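Local structure of putative glutathionylspermidine synthase (Methylobacillus flagellatus, 3N6X) at residues A[24-29]-A[189-194]. The protein is of unknown function but is probably an ATP-dependent ligase of the circularly permuted ATP-grasp type, perhaps a glutathionylspermidine synthase. Residues are numbered along the deposited sequence; the frame is centred on the assembly and turned at random.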
loop_
_atom_site.group_PDB
_atom_site.type_symbol
_atom_site.label_atom_id
_atom_site.label_comp_id
_atom_site.label_asym_id
_atom_site.label_seq_id
_atom_site.Cartn_x
_atom_site.Cartn_y
_atom_site.Cartn_z
ATOM N N TYR A 24 -9.055 -22.993 7.385
ATOM C CA TYR A 24 -7.988 -23.710 6.687
ATOM C C TYR A 24 -8.204 -25.250 6.615
ATOM O O TYR A 24 -7.345 -25.954 6.077
ATOM C CB TYR A 24 -6.648 -23.402 7.342
ATOM C CG TYR A 24 -5.951 -22.189 6.774
ATOM C CD1 TYR A 24 -5.138 -22.290 5.647
ATOM C CD2 TYR A 24 -6.061 -20.943 7.390
ATOM C CE1 TYR A 24 -4.458 -21.184 5.141
ATOM C CE2 TYR A 24 -5.389 -19.826 6.890
ATOM C CZ TYR A 24 -4.597 -19.950 5.757
ATOM O OH TYR A 24 -3.931 -18.861 5.263
ATOM N N ALA A 25 -9.331 -25.763 7.170
ATOM C CA ALA A 25 -9.629 -27.212 7.203
ATOM C C ALA A 25 -9.647 -27.814 5.794
ATOM O O ALA A 25 -8.941 -28.800 5.533
ATOM C CB ALA A 25 -10.965 -27.462 7.900
ATOM N N GLU A 26 -10.398 -27.172 4.867
ATOM C CA GLU A 26 -10.501 -27.600 3.476
ATOM C C GLU A 26 -9.143 -27.582 2.759
ATOM O O GLU A 26 -8.883 -28.461 1.928
ATOM C CB GLU A 26 -11.536 -26.758 2.727
ATOM C CG GLU A 26 -12.019 -27.389 1.436
ATOM C CD GLU A 26 -12.819 -28.667 1.599
ATOM O OE1 GLU A 26 -13.852 -28.634 2.304
ATOM O OE2 GLU A 26 -12.425 -29.696 1.005
ATOM N N TYR A 27 -8.268 -26.611 3.095
ATOM C CA TYR A 27 -6.934 -26.542 2.489
ATOM C C TYR A 27 -6.067 -27.692 2.994
ATOM O O TYR A 27 -5.316 -28.277 2.217
ATOM C CB TYR A 27 -6.253 -25.176 2.753
ATOM C CG TYR A 27 -4.894 -25.053 2.090
ATOM C CD1 TYR A 27 -4.779 -24.661 0.761
ATOM C CD2 TYR A 27 -3.725 -25.384 2.778
ATOM C CE1 TYR A 27 -3.536 -24.590 0.132
ATOM C CE2 TYR A 27 -2.478 -25.328 2.155
ATOM C CZ TYR A 27 -2.388 -24.922 0.833
ATOM O OH TYR A 27 -1.164 -24.859 0.200
ATOM N N ALA A 28 -6.182 -28.025 4.300
ATOM C CA ALA A 28 -5.442 -29.135 4.918
ATOM C C ALA A 28 -5.850 -30.477 4.278
ATOM O O ALA A 28 -4.984 -31.309 3.988
ATOM C CB ALA A 28 -5.710 -29.167 6.413
ATOM N N ALA A 29 -7.171 -30.653 4.015
ATOM C CA ALA A 29 -7.723 -31.836 3.351
ATOM C C ALA A 29 -7.121 -31.979 1.951
ATOM O O ALA A 29 -6.491 -33.000 1.658
ATOM C CB ALA A 29 -9.242 -31.727 3.264
ATOM N N ARG A 189 -12.400 -24.693 -6.386
ATOM C CA ARG A 189 -13.698 -25.363 -6.387
ATOM C C ARG A 189 -14.115 -25.605 -4.925
ATOM O O ARG A 189 -15.295 -25.492 -4.595
ATOM C CB ARG A 189 -13.611 -26.696 -7.168
ATOM C CG ARG A 189 -14.960 -27.394 -7.410
ATOM C CD ARG A 189 -14.783 -28.735 -8.127
ATOM N NE ARG A 189 -13.942 -29.654 -7.356
ATOM C CZ ARG A 189 -12.835 -30.223 -7.821
ATOM N NH1 ARG A 189 -12.458 -30.031 -9.079
ATOM N NH2 ARG A 189 -12.110 -31.014 -7.039
ATOM N N ARG A 190 -13.124 -25.894 -4.045
ATOM C CA ARG A 190 -13.329 -26.172 -2.611
ATOM C C ARG A 190 -13.559 -24.924 -1.752
ATOM O O ARG A 190 -14.146 -25.038 -0.677
ATOM C CB ARG A 190 -12.166 -26.997 -2.045
ATOM C CG ARG A 190 -11.928 -28.311 -2.797
ATOM C CD ARG A 190 -10.642 -28.987 -2.376
ATOM N NE ARG A 190 -10.852 -29.841 -1.210
ATOM C CZ ARG A 190 -10.431 -31.096 -1.120
ATOM N NH1 ARG A 190 -9.755 -31.650 -2.120
ATOM N NH2 ARG A 190 -10.674 -31.805 -0.028
ATOM N N TYR A 191 -13.075 -23.736 -2.203
ATOM C CA TYR A 191 -13.255 -22.473 -1.472
ATOM C C TYR A 191 -14.056 -21.451 -2.288
ATOM O O TYR A 191 -13.784 -21.265 -3.484
ATOM C CB TYR A 191 -11.907 -21.863 -1.093
ATOM C CG TYR A 191 -11.272 -22.465 0.134
ATOM C CD1 TYR A 191 -11.538 -21.957 1.402
ATOM C CD2 TYR A 191 -10.319 -23.476 0.024
ATOM C CE1 TYR A 191 -10.922 -22.479 2.535
ATOM C CE2 TYR A 191 -9.681 -23.995 1.150
ATOM C CZ TYR A 191 -9.987 -23.493 2.405
ATOM O OH TYR A 191 -9.363 -24.000 3.518
ATOM N N PRO A 192 -14.999 -20.712 -1.637
ATOM C CA PRO A 192 -15.726 -19.652 -2.361
ATOM C C PRO A 192 -14.899 -18.348 -2.400
ATOM O O PRO A 192 -15.214 -17.384 -1.689
ATOM C CB PRO A 192 -17.015 -19.499 -1.544
ATOM C CG PRO A 192 -16.628 -19.872 -0.147
ATOM C CD PRO A 192 -15.409 -20.777 -0.214
ATOM N N VAL A 193 -13.822 -18.330 -3.221
ATOM C CA VAL A 193 -12.899 -17.195 -3.305
ATOM C C VAL A 193 -13.472 -16.052 -4.141
ATOM O O VAL A 193 -13.861 -16.267 -5.288
ATOM C CB VAL A 193 -11.477 -17.628 -3.781
ATOM C CG1 VAL A 193 -10.495 -16.448 -3.752
ATOM C CG2 VAL A 193 -10.951 -18.789 -2.945
ATOM N N ALA A 194 -13.541 -14.830 -3.556
ATOM C CA ALA A 194 -14.025 -13.643 -4.273
ATOM C C ALA A 194 -13.008 -13.227 -5.354
ATOM O O ALA A 194 -11.803 -13.336 -5.128
ATOM C CB ALA A 194 -14.255 -12.497 -3.304
#
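Glu26 OE2 is gripped by two nitrogens of Arg190: Arg190 NE lies 2.7 Å from Glu26 OE2, and Arg190 NH2 lies 2.9 Å from Glu26 OE2. The guanidinium comes side-on and gives both N-H groups to this one oxygen, which lies close to its plane. NE meets OE2 on the anti side of the carboxylate, NH2 nearly on the line of the C-O bond, and the two flat groups are turned 45° against each other. Sharing a single acceptor leaves both bonds bent. The side chains cross at about a right angle, Glu26 CG resting on Arg190 CB at 3.5 Å. Arg190 bends at its third torsion, which turns NE toward Glu26 OE2; Arg190 NH2 ends 3.6 Å from Ala29 CB. Farther along helix 25-33, Trp30 and Asp33 also touch the arginine. An alanine in place of Arg190 would probably leave the Glu26 carboxylate without its cationic mate and open a gap beside Ala29. Beside this pair, Tyr191, the first residue past the end of helix 185-190, points its hydroxyl at the start of helix 25-33. Its OH accepts from Tyr27 N at 2.9 Å, a bond bent to 130°, and is also hydrogen-bonded to Ile23 O. Tyr27 N lies at the ring's edge, near its plane, while Glu26 CB stands 3.6 Å from CZ of Tyr191 in an oblique approach. The Tyr191 ring also meets Trp470 near the C-terminus. A phenol thus links backbone groups on both sides of the start of helix 25-33, Ile23 O before it and Tyr27 N within its first turn, while a partly exposed ion pair ties that turn to the last residue of helix 185-190.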